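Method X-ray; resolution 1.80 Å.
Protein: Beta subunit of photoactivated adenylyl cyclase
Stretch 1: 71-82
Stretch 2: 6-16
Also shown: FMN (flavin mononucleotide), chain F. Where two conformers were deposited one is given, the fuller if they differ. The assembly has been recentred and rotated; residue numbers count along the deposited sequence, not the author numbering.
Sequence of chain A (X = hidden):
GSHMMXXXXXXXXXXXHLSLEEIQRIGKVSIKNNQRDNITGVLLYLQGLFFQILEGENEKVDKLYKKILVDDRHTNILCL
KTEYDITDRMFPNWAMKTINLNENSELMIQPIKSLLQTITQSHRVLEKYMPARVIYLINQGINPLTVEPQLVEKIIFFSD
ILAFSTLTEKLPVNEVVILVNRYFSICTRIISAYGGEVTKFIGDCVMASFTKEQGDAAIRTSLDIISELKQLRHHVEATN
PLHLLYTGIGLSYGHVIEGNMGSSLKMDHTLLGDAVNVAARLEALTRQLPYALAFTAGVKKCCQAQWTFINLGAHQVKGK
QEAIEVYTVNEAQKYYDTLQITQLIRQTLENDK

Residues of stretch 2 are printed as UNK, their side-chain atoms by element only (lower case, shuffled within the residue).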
ATOM      1  N   ASP A  71      16.369  23.654  -0.948  1.00 53.89           N
ATOM      2  CA  ASP A  71      15.785  24.980  -1.085  1.00 52.80           C
ATOM      3  C   ASP A  71      14.565  25.121  -0.179  1.00 52.20           C
ATOM      4  O   ASP A  71      13.698  24.244  -0.135  1.00 51.43           O
ATOM      5  CB  ASP A  71      15.404  25.247  -2.543  1.00 49.41           C
ATOM      6  CG  ASP A  71      15.169  26.722  -2.829  1.00 49.41           C
ATOM      7  OD1 ASP A  71      14.197  27.284  -2.285  1.00 51.92           O
ATOM      8  OD2 ASP A  71      15.948  27.316  -3.608  1.00 50.67           O
ATOM      9  N   ASP A  72      14.506  26.244   0.544  1.00 62.21           N
ATOM     10  CA  ASP A  72      13.443  26.491   1.512  1.00 64.83           C
ATOM     11  C   ASP A  72      12.085  26.726   0.865  1.00 52.68           C
ATOM     12  O   ASP A  72      11.068  26.670   1.562  1.00 50.73           O
ATOM     13  CB  ASP A  72      13.785  27.709   2.374  1.00 77.89           C
ATOM     14  CG  ASP A  72      14.692  27.373   3.539  1.00 89.32           C
ATOM     15  OD1 ASP A  72      14.166  27.025   4.617  1.00 94.89           O
ATOM     16  OD2 ASP A  72      15.928  27.465   3.381  1.00 92.65           O
ATOM     17  N   ARG A  73      12.040  27.006  -0.432  1.00 50.38           N
ATOM     18  CA  ARG A  73      10.819  27.481  -1.068  1.00 45.50           C
ATOM     19  C   ARG A  73       9.914  26.360  -1.558  1.00 47.98           C
ATOM     20  O   ARG A  73       8.828  26.643  -2.074  1.00 47.24           O
ATOM     21  CB  ARG A  73      11.172  28.425  -2.225  1.00 47.86           C
ATOM     22  CG  ARG A  73      11.703  29.777  -1.755  1.00 51.85           C
ATOM     23  CD  ARG A  73      12.358  30.574  -2.883  1.00 52.78           C
ATOM     24  NE  ARG A  73      13.683  30.057  -3.216  1.00 54.46           N
ATOM     25  CZ  ARG A  73      14.576  30.704  -3.960  1.00 55.92           C
ATOM     26  NH1 ARG A  73      14.289  31.902  -4.450  1.00 59.43           N
ATOM     27  NH2 ARG A  73      15.761  30.157  -4.207  1.00 50.04           N
ATOM     28  N   HIS A  74      10.314  25.102  -1.401  1.00 44.40           N
ATOM     29  CA  HIS A  74       9.421  24.008  -1.751  1.00 40.31           C
ATOM     30  C   HIS A  74       9.732  22.800  -0.877  1.00 41.56           C
ATOM     31  O   HIS A  74      10.761  22.742  -0.197  1.00 39.45           O
ATOM     32  CB  HIS A  74       9.498  23.670  -3.251  1.00 38.35           C
ATOM     33  CG  HIS A  74      10.844  23.198  -3.710  1.00 41.37           C
ATOM     34  ND1 HIS A  74      11.021  22.519  -4.896  1.00 36.90           N
ATOM     35  CD2 HIS A  74      12.073  23.304  -3.151  1.00 43.41           C
ATOM     36  CE1 HIS A  74      12.300  22.226  -5.049  1.00 37.17           C
ATOM     37  NE2 HIS A  74      12.960  22.693  -4.004  1.00 43.19           N
ATOM     38  N   THR A  75       8.808  21.842  -0.882  1.00 43.55           N
ATOM     39  CA  THR A  75       8.872  20.691   0.006  1.00 45.44           C
ATOM     40  C   THR A  75       8.181  19.521  -0.680  1.00 39.82           C
ATOM     41  O   THR A  75       7.622  19.665  -1.769  1.00 35.49           O
ATOM     42  CB  THR A  75       8.230  21.005   1.362  1.00 49.82           C
ATOM     43  OG1 THR A  75       8.497  19.934   2.278  1.00 51.38           O
ATOM     44  CG2 THR A  75       6.725  21.167   1.205  1.00 46.65           C
ATOM     45  N   ASN A  76       8.209  18.358  -0.024  1.00 36.78           N
ATOM     46  CA  ASN A  76       7.655  17.119  -0.580  0.50 33.41           C
ATOM     47  C   ASN A  76       8.138  16.912  -2.014  1.00 35.15           C
ATOM     48  O   ASN A  76       7.355  16.753  -2.955  1.00 30.14           O
ATOM     49  CB  ASN A  76       6.127  17.109  -0.503  0.50 33.70           C
ATOM     50  CG  ASN A  76       5.535  15.724  -0.740  0.50 35.48           C
ATOM     51  OD1 ASN A  76       4.371  15.580  -1.130  0.50 36.04           O
ATOM     52  ND2 ASN A  76       6.343  14.694  -0.515  0.50 42.22           N
ATOM     53  N   ILE A  77       9.454  16.920  -2.174  1.00 37.19           N
ATOM     54  CA  ILE A  77      10.058  16.803  -3.497  1.00 37.62           C
ATOM     55  C   ILE A  77      10.128  15.336  -3.896  1.00 34.21           C
ATOM     56  O   ILE A  77      10.633  14.495  -3.143  1.00 36.17           O
ATOM     57  CB  ILE A  77      11.449  17.452  -3.511  1.00 38.56           C
ATOM     58  CG1 ILE A  77      11.343  18.926  -3.106  1.00 31.82           C
ATOM     59  CG2 ILE A  77      12.089  17.294  -4.888  1.00 34.33           C
ATOM     60  CD1 ILE A  77      12.671  19.547  -2.722  1.00 39.85           C
ATOM     61  N   LEU A  78       9.625  15.023  -5.088  1.00 27.67           N
ATOM     62  CA  LEU A  78       9.684  13.667  -5.621  1.00 24.68           C
ATOM     63  C   LEU A  78      10.204  13.737  -7.047  1.00 28.13           C
ATOM     64  O   LEU A  78       9.551  14.310  -7.927  1.00 25.06           O
ATOM     65  CB  LEU A  78       8.322  12.976  -5.567  1.00 25.27           C
ATOM     66  CG  LEU A  78       8.272  11.596  -6.228  1.00 32.09           C
ATOM     67  CD1 LEU A  78       9.229  10.634  -5.550  1.00 32.86           C
ATOM     68  CD2 LEU A  78       6.861  11.025  -6.233  1.00 33.21           C
ATOM     69  N   CYS A  79      11.380  13.163  -7.271  1.00 26.78           N
ATOM     70  CA  CYS A  79      11.888  13.003  -8.624  1.00 27.47           C
ATOM     71  C   CYS A  79      11.154  11.850  -9.297  1.00 30.31           C
ATOM     72  O   CYS A  79      11.132  10.731  -8.774  1.00 32.68           O
ATOM     73  CB  CYS A  79      13.394  12.751  -8.609  1.00 32.57           C
ATOM     74  SG  CYS A  79      14.109  12.580 -10.261  1.00 36.26           S
ATOM     75  N   LEU A  80      10.559  12.127 -10.459  1.00 25.34           N
ATOM     76  CA  LEU A  80       9.683  11.177 -11.135  1.00 31.47           C
ATOM     77  C   LEU A  80      10.376  10.370 -12.216  1.00 29.40           C
ATOM     78  O   LEU A  80       9.952   9.246 -12.508  1.00 31.39           O
ATOM     79  CB  LEU A  80       8.501  11.905 -11.776  1.00 33.49           C
ATOM     80  CG  LEU A  80       7.529  12.601 -10.836  1.00 33.55           C
ATOM     81  CD1 LEU A  80       6.476  13.293 -11.673  1.00 37.36           C
ATOM     82  CD2 LEU A  80       6.905  11.596  -9.884  1.00 29.52           C
ATOM     83  N   LYS A  81      11.421  10.913 -12.820  1.00 26.38           N
ATOM     84  CA  LYS A  81      12.019  10.249 -13.960  1.00 28.76           C
ATOM     85  C   LYS A  81      13.435  10.764 -14.116  1.00 33.82           C
ATOM     86  O   LYS A  81      13.692  11.957 -13.942  1.00 36.72           O
ATOM     87  CB  LYS A  81      11.203  10.495 -15.239  1.00 32.59           C
ATOM     88  CG  LYS A  81      11.844   9.942 -16.507  1.00 44.06           C
ATOM     89  CD  LYS A  81      11.162  10.473 -17.761  1.00 53.24           C
ATOM     90  CE  LYS A  81       9.902   9.697 -18.103  1.00 57.64           C
ATOM     91  NZ  LYS A  81       9.211  10.272 -19.298  1.00 56.11           N
ATOM     92  N   THR A  82      14.346   9.853 -14.426  1.00 32.88           N
ATOM     93  CA  THR A  82      15.713  10.210 -14.774  1.00 39.14           C
ATOM     94  C   THR A  82      16.074   9.458 -16.042  1.00 44.89           C
ATOM     95  O   THR A  82      15.993   8.226 -16.078  1.00 42.44           O
ATOM     96  CB  THR A  82      16.689   9.876 -13.644  1.00 44.69           C
ATOM     97  OG1 THR A  82      16.298  10.573 -12.458  1.00 46.34           O
ATOM     98  CG2 THR A  82      18.087  10.307 -14.013  1.00 50.11           C
ATOM     99  N   UNK A   6      22.260  13.904 -18.874  1.00 44.16           N
ATOM    100  CA  UNK A   6      21.085  13.274 -18.288  1.00 41.87           C
ATOM    101  C   UNK A   6      19.955  14.291 -18.210  1.00 39.78           C
ATOM    102  O   UNK A   6      20.161  15.497 -18.361  1.00 39.06           O
ATOM    103  n   UNK A   6      21.477  11.819 -12.610  1.00 60.89           N
ATOM    104  c   UNK A   6      21.635  13.802 -15.866  1.00 51.07           C
ATOM    105  c   UNK A   6      20.994  12.424 -13.877  1.00 56.81           C
ATOM    106  c   UNK A   6      21.377  12.718 -16.890  1.00 46.34           C
ATOM    107  c   UNK A   6      22.088  13.231 -14.540  1.00 57.10           C
ATOM    108  N   UNK A   7      18.749  13.786 -17.966  1.00 39.09           N
ATOM    109  CA  UNK A   7      17.576  14.632 -17.814  1.00 36.93           C
ATOM    110  C   UNK A   7      16.732  14.080 -16.680  1.00 39.38           C
ATOM    111  O   UNK A   7      16.425  12.883 -16.654  1.00 41.92           O
ATOM    112  c   UNK A   7      14.965  15.853 -20.411  1.00 45.60           C
ATOM    113  c   UNK A   7      15.658  14.539 -22.381  1.00 56.79           C
ATOM    114  c   UNK A   7      15.479  15.496 -19.024  1.00 38.23           C
ATOM    115  n   UNK A   7      14.912  14.691 -21.292  1.00 51.96           N
ATOM    116  n   UNK A   7      15.540  13.442 -23.117  1.00 59.39           N
ATOM    117  n   UNK A   7      16.515  15.484 -22.741  1.00 55.27           N
ATOM    118  c   UNK A   7      16.771  14.702 -19.114  1.00 38.23           C
ATOM    119  N   UNK A   8      16.369  14.945 -15.740  1.00 35.42           N
ATOM    120  CA  UNK A   8      15.524  14.553 -14.626  1.00 33.09           C
ATOM    121  C   UNK A   8      14.278  15.427 -14.578  1.00 31.84           C
ATOM    122  O   UNK A   8      14.276  16.583 -15.007  1.00 27.17           O
ATOM    123  c   UNK A   8      16.830  15.914 -12.694  1.00 42.66           C
ATOM    124  c   UNK A   8      16.283  14.615 -13.291  1.00 35.03           C
ATOM    125  c   UNK A   8      17.971  15.599 -11.737  1.00 42.40           C
ATOM    126  c   UNK A   8      15.747  16.709 -11.974  1.00 47.07           C
ATOM    127  N   UNK A   9      13.207  14.857 -14.037  1.00 26.15           N
ATOM    128  CA  UNK A   9      11.949  15.566 -13.879  1.00 23.19           C
ATOM    129  C   UNK A   9      11.478  15.315 -12.462  1.00 25.48           C
ATOM    130  O   UNK A   9      11.571  14.184 -11.974  1.00 26.00           O
ATOM    131  c   UNK A   9       9.626  15.940 -14.773  1.00 26.48           C
ATOM    132  c   UNK A   9      10.889  15.096 -14.892  1.00 31.10           C
ATOM    133  c   UNK A   9      11.436  15.144 -16.310  1.00 36.44           C
ATOM    134  N   UNK A  10      11.008  16.364 -11.795  1.00 24.82           N
ATOM    135  CA  UNK A  10      10.528  16.227 -10.431  1.00 24.90           C
ATOM    136  C   UNK A  10       9.320  17.123 -10.230  1.00 23.07           C
ATOM    137  O   UNK A  10       9.086  18.073 -10.982  1.00 23.28           O
ATOM    138  c   UNK A  10      11.626  16.557  -9.396  1.00 23.63           C
ATOM    139  o   UNK A  10      12.841  22.072  -8.800  1.00 31.41           O
ATOM    140  c   UNK A  10      13.035  18.590  -9.888  1.00 25.97           C
ATOM    141  c   UNK A  10      13.336  19.932  -9.747  1.00 33.22           C
ATOM    142  c   UNK A  10      11.172  18.850  -8.423  1.00 25.67           C
ATOM    143  c   UNK A  10      11.464  20.197  -8.280  1.00 29.79           C
ATOM    144  c   UNK A  10      11.947  18.026  -9.235  1.00 24.70           C
ATOM    145  c   UNK A  10      12.548  20.733  -8.944  1.00 31.46           C
ATOM    146  N   UNK A  11       8.553  16.800  -9.193  1.00 21.84           N
ATOM    147  CA  UNK A  11       7.465  17.644  -8.732  1.00 23.35           C
ATOM    148  C   UNK A  11       7.715  18.000  -7.272  1.00 26.69           C
ATOM    149  O   UNK A  11       8.432  17.306  -6.543  1.00 27.57           O
ATOM    150  c   UNK A  11       4.787  14.884  -8.307  1.00 28.89           C
ATOM    151  c   UNK A  11       6.094  15.621  -8.176  1.00 25.14           C
ATOM    152  c   UNK A  11       5.787  16.773 -10.358  1.00 25.43           C
ATOM    153  c   UNK A  11       6.097  16.966  -8.896  1.00 25.81           C
ATOM    154  N   UNK A  12       7.110  19.103  -6.848  1.00 25.88           N
ATOM    155  CA  UNK A  12       7.284  19.565  -5.480  1.00 28.08           C
ATOM    156  C   UNK A  12       6.083  20.401  -5.075  1.00 31.58           C
ATOM    157  O   UNK A  12       5.304  20.863  -5.913  1.00 27.11           O
ATOM    158  c   UNK A  12       8.576  20.368  -5.323  1.00 26.18           C
ATOM    159  o   UNK A  12       8.454  21.629  -5.949  1.00 29.06           O
ATOM    160  N   UNK A  13       5.945  20.582  -3.767  1.00 36.45           N
ATOM    161  CA  UNK A  13       4.939  21.455  -3.181  1.00 39.99           C
ATOM    162  C   UNK A  13       5.573  22.795  -2.852  1.00 40.36           C
ATOM    163  O   UNK A  13       6.587  22.849  -2.152  1.00 42.28           O
ATOM    164  c   UNK A  13       3.234  21.656  -1.289  1.00 58.30           C
ATOM    165  n   UNK A  13       0.978  21.114   1.787  1.00 68.34           N
ATOM    166  c   UNK A  13       4.342  20.834  -1.915  1.00 44.08           C
ATOM    167  c   UNK A  13       1.560  21.781   0.584  1.00 60.31           C
ATOM    168  c   UNK A  13       2.653  20.956  -0.064  1.00 63.35           C
ATOM    169  N   UNK A  14       4.975  23.869  -3.359  1.00 38.23           N
ATOM    170  CA  UNK A  14       5.457  25.210  -3.058  1.00 42.77           C
ATOM    171  C   UNK A  14       5.239  25.501  -1.580  1.00 49.07           C
ATOM    172  O   UNK A  14       4.128  25.347  -1.059  1.00 54.30           O
ATOM    173  c   UNK A  14       4.836  25.823  -5.411  1.00 38.58           C
ATOM    174  c   UNK A  14       5.324  27.623  -3.715  1.00 46.04           C
ATOM    175  c   UNK A  14       4.064  26.723  -6.356  1.00 39.98           C
ATOM    176  c   UNK A  14       4.744  26.242  -3.942  1.00 40.58           C
ATOM    177  N   UNK A  15       6.303  25.924  -0.897  1.00 57.19           N
ATOM    178  CA  UNK A  15       6.226  26.217   0.532  1.00 64.08           C
ATOM    179  C   UNK A  15       5.399  27.475   0.766  1.00 69.95           C
ATOM    180  O   UNK A  15       5.759  28.557   0.293  1.00 74.65           O
ATOM    181  o   UNK A  15       8.366  25.185   1.056  1.00 66.24           O
ATOM    182  c   UNK A  15       7.626  26.391   1.114  1.00 66.64           C
ATOM    183  N   UNK A  16       4.301  27.334   1.506  1.00 72.03           N
ATOM    184  CA  UNK A  16       3.422  28.453   1.786  1.00 79.78           C
ATOM    185  C   UNK A  16       2.895  29.083   0.511  1.00 82.69           C
ATOM    186  O   UNK A  16       2.734  28.427  -0.525  1.00 82.09           O
TER
HETATM  187  N1  FMN F 404      18.813  27.222  -9.192  1.00 44.27           N
HETATM  188  C2  FMN F 404      19.537  27.040 -10.354  1.00 43.59           C
HETATM  189  O2  FMN F 404      20.697  27.430 -10.422  1.00 46.12           O
HETATM  190  N3  FMN F 404      18.970  26.405 -11.440  1.00 42.57           N
HETATM  191  C4  FMN F 404      17.668  25.956 -11.367  1.00 39.50           C
HETATM  192  O4  FMN F 404      17.154  25.393 -12.333  1.00 38.65           O
HETATM  193  C4A FMN F 404      16.936  26.138 -10.205  1.00 39.49           C
HETATM  194  N5  FMN F 404      15.640  25.686 -10.153  1.00 35.78           N
HETATM  195  C5A FMN F 404      14.906  25.859  -9.009  1.00 39.03           C
HETATM  196  C6  FMN F 404      13.601  25.396  -8.971  1.00 38.31           C
HETATM  197  C7  FMN F 404      12.844  25.563  -7.822  1.00 39.50           C
HETATM  198  C7M FMN F 404      11.434  25.056  -7.806  1.00 41.51           C
HETATM  199  C8  FMN F 404      13.397  26.197  -6.711  1.00 42.31           C
HETATM  200  C8M FMN F 404      12.590  26.384  -5.463  1.00 40.06           C
HETATM  201  C9  FMN F 404      14.709  26.661  -6.751  1.00 43.19           C
HETATM  202  C9A FMN F 404      15.468  26.490  -7.902  1.00 43.17           C
HETATM  203  N10 FMN F 404      16.770  26.944  -7.949  1.00 45.32           N
HETATM  204  C10 FMN F 404      17.509  26.773  -9.106  1.00 43.26           C
HETATM  205  C1' FMN F 404      17.346  27.644  -6.747  1.00 47.91           C
HETATM  206  C2' FMN F 404      18.471  26.886  -6.054  1.00 48.57           C
HETATM  207  O2' FMN F 404      17.921  26.024  -5.086  1.00 47.34           O
HETATM  208  C3' FMN F 404      19.389  27.893  -5.374  1.00 53.09           C
HETATM  209  O3' FMN F 404      18.601  28.804  -4.635  1.00 49.53           O
HETATM  210  C4' FMN F 404      20.201  28.658  -6.414  1.00 60.02           C
HETATM  211  O4' FMN F 404      20.962  27.750  -7.178  1.00 54.13           O
HETATM  212  C5' FMN F 404      21.140  29.664  -5.759  1.00 72.30           C
HETATM  213  O5' FMN F 404      22.026  28.971  -4.910  1.00 79.58           O
HETATM  214  P   FMN F 404      23.298  29.714  -4.266  1.00 84.82           P
HETATM  215  O1P FMN F 404      24.383  29.777  -5.314  1.00 84.21           O
HETATM  216  O2P FMN F 404      22.903  31.115  -3.851  1.00 86.50           O
HETATM  217  O3P FMN F 404      23.775  28.930  -3.064  1.00 86.10           O

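Position 6 carries four carbons in a row ending in a nitrogen. A carbon near the end of the chain touches Thr-82. An unbranched chain with a terminal amine is lysine, Lys-6. Lys-6 CE lies 3.6 Å from Thr-82 CG2. Its NZ is hydrogen-bonded elsewhere in the structure.

Position 7 has three carbons, a nitrogen, and then a carbon bearing two more nitrogens. Its CA-to-CB bond points sideways, and the side chain stays clear of stretch 1. This is a guanidinium group, so the residue is Arg-7. Arg-7 O accepts a CA-H...O contact from Thr-82 CA at 3.3 Å.

Position 8 has four carbons, forked at the second. Its side chain lies near Cys-79. That fork identifies Leu-8. It pairs with Thr-82, and Leu-8 CB lies 4.2 Å from Cys-79 SG.

Position 9 has three carbons, forked at the first, and no more. Its backbone meets Lys-81 and Leu-80. This is Val-9. Val-9 N donates to Lys-81 O at 2.9 Å. Val-9 O receives Leu-80 N at 2.7 Å and, weakly, Lys-81 N at 3.4 Å. Two amides converge on one carbonyl where the strand bulges.

Position 10 has one carbon leading to a six-carbon ring that bears an oxygen. The ring lies near Ile-77 and His-74. The phenol identifies Tyr-10. Tyr-10 CB sits 4.3 Å from Cys-79 CB, and Tyr-10 CD1 lies 4.0 Å from Ile-77 CG2. The ring meets the His-74 ring obliquely, with centroids 6.0 Å apart. Tyr-10 OH approaches C6 of FMN at 3.4 Å.

Position 11 has four carbons, forked at the first, with one arm two carbons long. An arm packs on Leu-80. This is Ile-11. Ile-11 CG2 lies 3.8 Å from Leu-80 CD1. Its backbone pairs with Leu-78 in both directions: Ile-11 N to Leu-78 O and Leu-78 N to Ile-11 O, each 3.0 Å.

Position 12 has one carbon and one oxygen. The oxygen lies at the edge of the His-74 ring. This is Ser-12. Ser-12 OG and His-74 ND1 are 2.9 Å apart, a hydrogen bond in which either could be the donor.

Position 13 again has four carbons in a row and a nitrogen. Its first carbon lies near Thr-75. This is Lys-13, fully extended, with its end leading away. Lys-13 CB lies 3.9 Å from Thr-75 CG2. Lys-13 N donates to Thr-75 O at 2.8 Å, and Thr-75 N donates to Lys-13 O at 2.7 Å.

Position 14 has four carbons, forked at the first, with one longer arm. Its CA lies near His-74. This is Ile-14, the non-hydrogen-bonded partner of His-74.

Position 15 has one carbon and one oxygen, and the oxygen reaches Asp-72 O. This is Ser-15. Ser-15 OG donates to Asp-72 O at 3.1 Å, and Ser-15 N donates to Arg-73 O at 2.9 Å.

Position 16 has no side-chain atoms and touches nothing on stretch 1. It is Gly-16, and its positive phi favours glycine.

The contact is an antiparallel pairing with two bulges, held mainly by backbone hydrogen bonds. Leu-8, Tyr-10 and Ile-14 share a face with His-74, Cys-79 and Thr-82. Val-9, Ile-11 and Lys-13 share the other with Thr-75, Leu-78 and Lys-81. Asp-71, salt-bridged to Arg-73, accepts hydrogen bonds from two FMN hydroxyls.

Stretch 2 6-16: KRLVYISKISG
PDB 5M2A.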